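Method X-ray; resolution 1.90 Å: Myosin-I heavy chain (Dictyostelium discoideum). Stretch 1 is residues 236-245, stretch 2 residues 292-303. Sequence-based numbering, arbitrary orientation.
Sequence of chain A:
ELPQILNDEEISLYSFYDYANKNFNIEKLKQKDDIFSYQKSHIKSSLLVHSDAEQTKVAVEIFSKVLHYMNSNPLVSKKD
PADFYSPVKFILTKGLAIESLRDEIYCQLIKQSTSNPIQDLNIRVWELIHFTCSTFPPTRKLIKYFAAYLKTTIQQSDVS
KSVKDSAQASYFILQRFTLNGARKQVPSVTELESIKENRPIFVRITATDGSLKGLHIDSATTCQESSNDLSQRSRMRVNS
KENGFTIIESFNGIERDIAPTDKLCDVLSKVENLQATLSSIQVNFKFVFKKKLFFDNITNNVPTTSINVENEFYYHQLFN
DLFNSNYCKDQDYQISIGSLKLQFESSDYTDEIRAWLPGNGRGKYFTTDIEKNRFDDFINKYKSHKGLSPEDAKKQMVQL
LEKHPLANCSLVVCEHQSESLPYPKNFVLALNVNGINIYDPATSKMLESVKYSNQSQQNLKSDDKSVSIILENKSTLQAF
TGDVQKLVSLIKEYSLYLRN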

# COMPACT_ATOMS: atom_id res chain seq x y z
N MET A 236 -6.90 18.19 -6.41
CA MET A 236 -8.02 17.51 -7.03
C MET A 236 -9.18 17.56 -6.04
O MET A 236 -9.02 18.09 -4.94
CB MET A 236 -7.64 16.05 -7.32
CG MET A 236 -6.41 15.93 -8.18
SD MET A 236 -5.49 14.38 -8.06
CE MET A 236 -6.81 13.18 -8.22
N ARG A 237 -10.32 16.98 -6.40
CA ARG A 237 -11.35 16.76 -5.40
C ARG A 237 -10.69 15.98 -4.27
O ARG A 237 -9.89 15.08 -4.52
CB ARG A 237 -12.54 15.98 -5.96
CG ARG A 237 -13.48 16.83 -6.80
CD ARG A 237 -14.58 15.97 -7.38
NE ARG A 237 -14.08 15.09 -8.44
CZ ARG A 237 -14.81 14.16 -9.05
NH1 ARG A 237 -16.08 13.96 -8.69
NH2 ARG A 237 -14.28 13.43 -10.01
N VAL A 238 -11.00 16.34 -3.03
CA VAL A 238 -10.20 15.82 -1.92
C VAL A 238 -10.54 14.37 -1.54
O VAL A 238 -9.74 13.70 -0.89
CB VAL A 238 -10.25 16.73 -0.66
CG1 VAL A 238 -9.73 18.13 -0.99
CG2 VAL A 238 -11.65 16.78 -0.07
N ASN A 239 -11.70 13.87 -1.96
CA ASN A 239 -12.11 12.54 -1.56
C ASN A 239 -11.82 11.55 -2.68
O ASN A 239 -12.42 11.63 -3.74
CB ASN A 239 -13.59 12.52 -1.20
CG ASN A 239 -14.02 11.21 -0.55
OD1 ASN A 239 -13.26 10.25 -0.48
ND2 ASN A 239 -15.26 11.18 -0.07
N SER A 240 -10.89 10.63 -2.45
CA SER A 240 -10.55 9.63 -3.48
C SER A 240 -11.73 8.72 -3.82
O SER A 240 -11.79 8.13 -4.92
CB SER A 240 -9.34 8.80 -3.04
OG SER A 240 -9.65 8.01 -1.91
N LYS A 241 -12.68 8.59 -2.90
CA LYS A 241 -13.88 7.81 -3.20
C LYS A 241 -14.72 8.50 -4.28
O LYS A 241 -15.45 7.84 -5.02
CB LYS A 241 -14.73 7.55 -1.94
CG LYS A 241 -14.03 6.75 -0.85
N GLU A 242 -14.60 9.82 -4.37
CA GLU A 242 -15.29 10.57 -5.42
C GLU A 242 -14.50 10.69 -6.72
O GLU A 242 -15.03 10.44 -7.79
CB GLU A 242 -15.67 11.97 -4.92
CG GLU A 242 -16.63 11.96 -3.76
CD GLU A 242 -17.20 13.34 -3.46
OE1 GLU A 242 -16.55 14.35 -3.80
OE2 GLU A 242 -18.30 13.39 -2.87
N ASN A 243 -13.22 11.06 -6.62
CA ASN A 243 -12.41 11.23 -7.82
C ASN A 243 -11.94 9.90 -8.43
O ASN A 243 -11.51 9.86 -9.58
CB ASN A 243 -11.22 12.20 -7.59
CG ASN A 243 -10.19 11.66 -6.61
OD1 ASN A 243 -9.88 10.47 -6.60
ND2 ASN A 243 -9.63 12.55 -5.78
N GLY A 244 -12.02 8.83 -7.65
CA GLY A 244 -11.75 7.49 -8.16
C GLY A 244 -10.29 7.09 -8.27
O GLY A 244 -9.98 6.02 -8.81
N PHE A 245 -9.39 7.92 -7.76
CA PHE A 245 -7.96 7.61 -7.78
C PHE A 245 -7.57 6.74 -6.58
O PHE A 245 -8.19 6.82 -5.53
CB PHE A 245 -7.12 8.90 -7.73
CG PHE A 245 -6.97 9.60 -9.06
CD1 PHE A 245 -8.06 10.17 -9.69
CD2 PHE A 245 -5.72 9.71 -9.66
CE1 PHE A 245 -7.92 10.85 -10.89
CE2 PHE A 245 -5.56 10.37 -10.88
CZ PHE A 245 -6.67 10.95 -11.49
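Stretch 2 (292-303) KLFFDNITNNVP

Stretch 2 has no regular helix or strand; it is extended from Leu293 to Phe295 and then turns irregularly, with a cis peptide bond before the poorly ordered Asn300, as it passes the short helix 240-243 of stretch 1. The two stretches run in opposite senses: Lys292 lies by Phe245, Leu293 by Gly244, Asn297 by Glu242 and Val302 by Arg237. The backbones are closest at the start of stretch 2, where the CA atoms of Gly244 and Leu293 are 4.4 Å apart, and they have spread to 7.8 Å between the CA atoms of Arg237 and Val302. Together the two stretches bury 429 Å², with Arg237, Gly244 and Asn297 giving the three largest shares, together a little under half.

Gly244 follows the helix directly and is the first residue to leave helical geometry, with a positive phi of 81°, a conformation that favours glycine. Its place in the contact favours glycine too, since an ideal CB on Gly244 would point toward stretch 2 and lie only 2.1 Å from the O of Leu293. With no side chain there, the main chains can meet directly. Gly244 O accepts two hydrogen bonds, from Lys292 N at 2.7 Å and from Leu293 N at 2.9 Å, while Gly244 CA makes a CA-H...O contact with Leu293 O at 3.6 Å. Lys292, its side chain fully extended in t rotamers, contributes backbone here and leads its amino end away.

Farther along, the CA-to-CB bond of Phe295 points toward stretch 1, and the ring edge meets the carbonyl of Lys241, with Phe295 CE2 3.5 Å from Lys241 O. Such an edge, with its slightly positive C-H groups, suits a carbonyl oxygen. Beside it a water accepts from Phe295 N and lies within hydrogen-bonding distance of Glu242 O and Leu293 O, filling the gap as the backbones diverge.

Asn297 then bridges two parts of stretch 1, using both ends of its amide. Asn297 ND2 donates to Glu242 O at 2.9 Å in a straight bond, and Asn297 OD1 accepts from Arg237 NH1, also at 2.9 Å. A carboxamide suits this place because it offers a donor and an acceptor side by side, one for a helix carbonyl and one for a guanidinium.

Stretch 2 covers 81 Å² of Arg237, the largest share of any residue here. Its CA-to-CB bond points sideways, but the long side chain carries the guanidinium to stretch 2. Asn297 OD1 lies at the edge of this planar group, where its N-H bonds point, while Ile298 CG1 lies over one face, 4.4 Å from Arg237 NH2. The aliphatic part of the arginine is used as well: Arg237 CG packs 3.8 Å from Val302 CG2, although Val302 is poorly ordered.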

# COMPACT_ATOMS: atom_id res chain seq x y z
N LYS A 292 -8.62 4.76 -10.83
CA LYS A 292 -9.14 3.39 -10.81
C LYS A 292 -10.61 3.34 -11.22
O LYS A 292 -11.03 2.45 -11.98
CB LYS A 292 -9.01 2.81 -9.39
CG LYS A 292 -9.54 1.37 -9.22
CD LYS A 292 -9.28 0.87 -7.79
CE LYS A 292 -9.84 -0.53 -7.56
NZ LYS A 292 -9.58 -0.92 -6.13
N LEU A 293 -11.39 4.28 -10.71
CA LEU A 293 -12.84 4.22 -10.83
C LEU A 293 -13.36 5.42 -11.62
O LEU A 293 -12.91 6.55 -11.42
CB LEU A 293 -13.48 4.19 -9.44
CG LEU A 293 -13.19 2.91 -8.64
CD1 LEU A 293 -13.34 3.14 -7.15
CD2 LEU A 293 -14.11 1.79 -9.12
N PHE A 294 -14.30 5.17 -12.52
CA PHE A 294 -14.83 6.22 -13.37
C PHE A 294 -16.30 6.48 -13.10
O PHE A 294 -17.17 5.87 -13.72
CB PHE A 294 -14.57 5.88 -14.84
CG PHE A 294 -13.12 5.82 -15.18
CD1 PHE A 294 -12.37 4.69 -14.88
CD2 PHE A 294 -12.48 6.90 -15.75
CE1 PHE A 294 -11.03 4.64 -15.17
CE2 PHE A 294 -11.13 6.86 -16.04
CZ PHE A 294 -10.40 5.74 -15.76
N PHE A 295 -16.57 7.39 -12.17
CA PHE A 295 -17.94 7.68 -11.75
C PHE A 295 -18.48 8.92 -12.47
O PHE A 295 -17.75 9.89 -12.69
CB PHE A 295 -17.99 7.90 -10.24
CG PHE A 295 -17.66 6.67 -9.43
CD1 PHE A 295 -17.95 5.41 -9.92
CD2 PHE A 295 -17.08 6.78 -8.17
CE1 PHE A 295 -17.66 4.27 -9.17
CE2 PHE A 295 -16.80 5.65 -7.42
CZ PHE A 295 -17.09 4.40 -7.92
N ASP A 296 -19.75 8.87 -12.83
CA ASP A 296 -20.38 10.02 -13.45
C ASP A 296 -20.98 10.92 -12.37
O ASP A 296 -22.19 11.13 -12.32
CB ASP A 296 -21.43 9.60 -14.49
CG ASP A 296 -22.43 8.58 -13.96
OD1 ASP A 296 -22.22 7.99 -12.88
OD2 ASP A 296 -23.44 8.34 -14.66
N ASN A 297 -20.10 11.45 -11.52
CA ASN A 297 -20.52 12.16 -10.32
C ASN A 297 -20.07 13.62 -10.26
O ASN A 297 -20.09 14.24 -9.19
CB ASN A 297 -20.01 11.42 -9.08
CG ASN A 297 -18.50 11.36 -9.03
OD1 ASN A 297 -17.81 11.96 -9.85
ND2 ASN A 297 -17.96 10.63 -8.05
N ILE A 298 -19.67 14.18 -11.39
CA ILE A 298 -19.21 15.56 -11.42
C ILE A 298 -20.38 16.51 -11.19
O ILE A 298 -21.45 16.33 -11.77
CB ILE A 298 -18.50 15.91 -12.74
CG1 ILE A 298 -17.06 15.41 -12.74
N THR A 299 -20.17 17.51 -10.34
CA THR A 299 -21.18 18.53 -10.06
C THR A 299 -22.54 17.96 -9.64
O THR A 299 -23.39 17.69 -10.49
CB THR A 299 -21.39 19.48 -11.26
N ASN A 300 -22.78 17.78 -8.33
CA ASN A 300 -21.83 18.09 -7.26
C ASN A 300 -21.06 19.39 -7.42
O ASN A 300 -19.94 19.51 -6.93
CB ASN A 300 -20.86 16.92 -7.03
CG ASN A 300 -21.51 15.77 -6.27
OD1 ASN A 300 -22.11 15.98 -5.22
ND2 ASN A 300 -21.37 14.55 -6.80
N ASN A 301 -21.69 20.37 -8.08
CA ASN A 301 -21.06 21.65 -8.42
C ASN A 301 -19.69 21.91 -7.78
O ASN A 301 -19.55 22.72 -6.86
CB ASN A 301 -22.03 22.80 -8.13
CG ASN A 301 -23.44 22.49 -8.59
OD1 ASN A 301 -23.72 22.46 -9.79
ND2 ASN A 301 -24.34 22.25 -7.63
N VAL A 302 -18.69 21.19 -8.29
CA VAL A 302 -17.33 21.25 -7.78
C VAL A 302 -16.48 22.13 -8.68
O VAL A 302 -16.76 22.25 -9.88
CB VAL A 302 -16.70 19.84 -7.71
CG1 VAL A 302 -17.51 18.88 -8.56
CG2 VAL A 302 -15.25 19.86 -8.20
N PRO A 303 -15.44 22.76 -8.12
CA PRO A 303 -14.55 23.53 -9.01
C PRO A 303 -14.17 22.72 -10.24
O PRO A 303 -13.72 21.57 -10.13
CB PRO A 303 -13.32 23.81 -8.13
CG PRO A 303 -13.54 23.05 -6.84
CD PRO A 303 -15.02 22.85 -6.72
O HOH W 1 -15.54 11.34 -11.33
O HOH W 2 -14.57 8.77 -10.50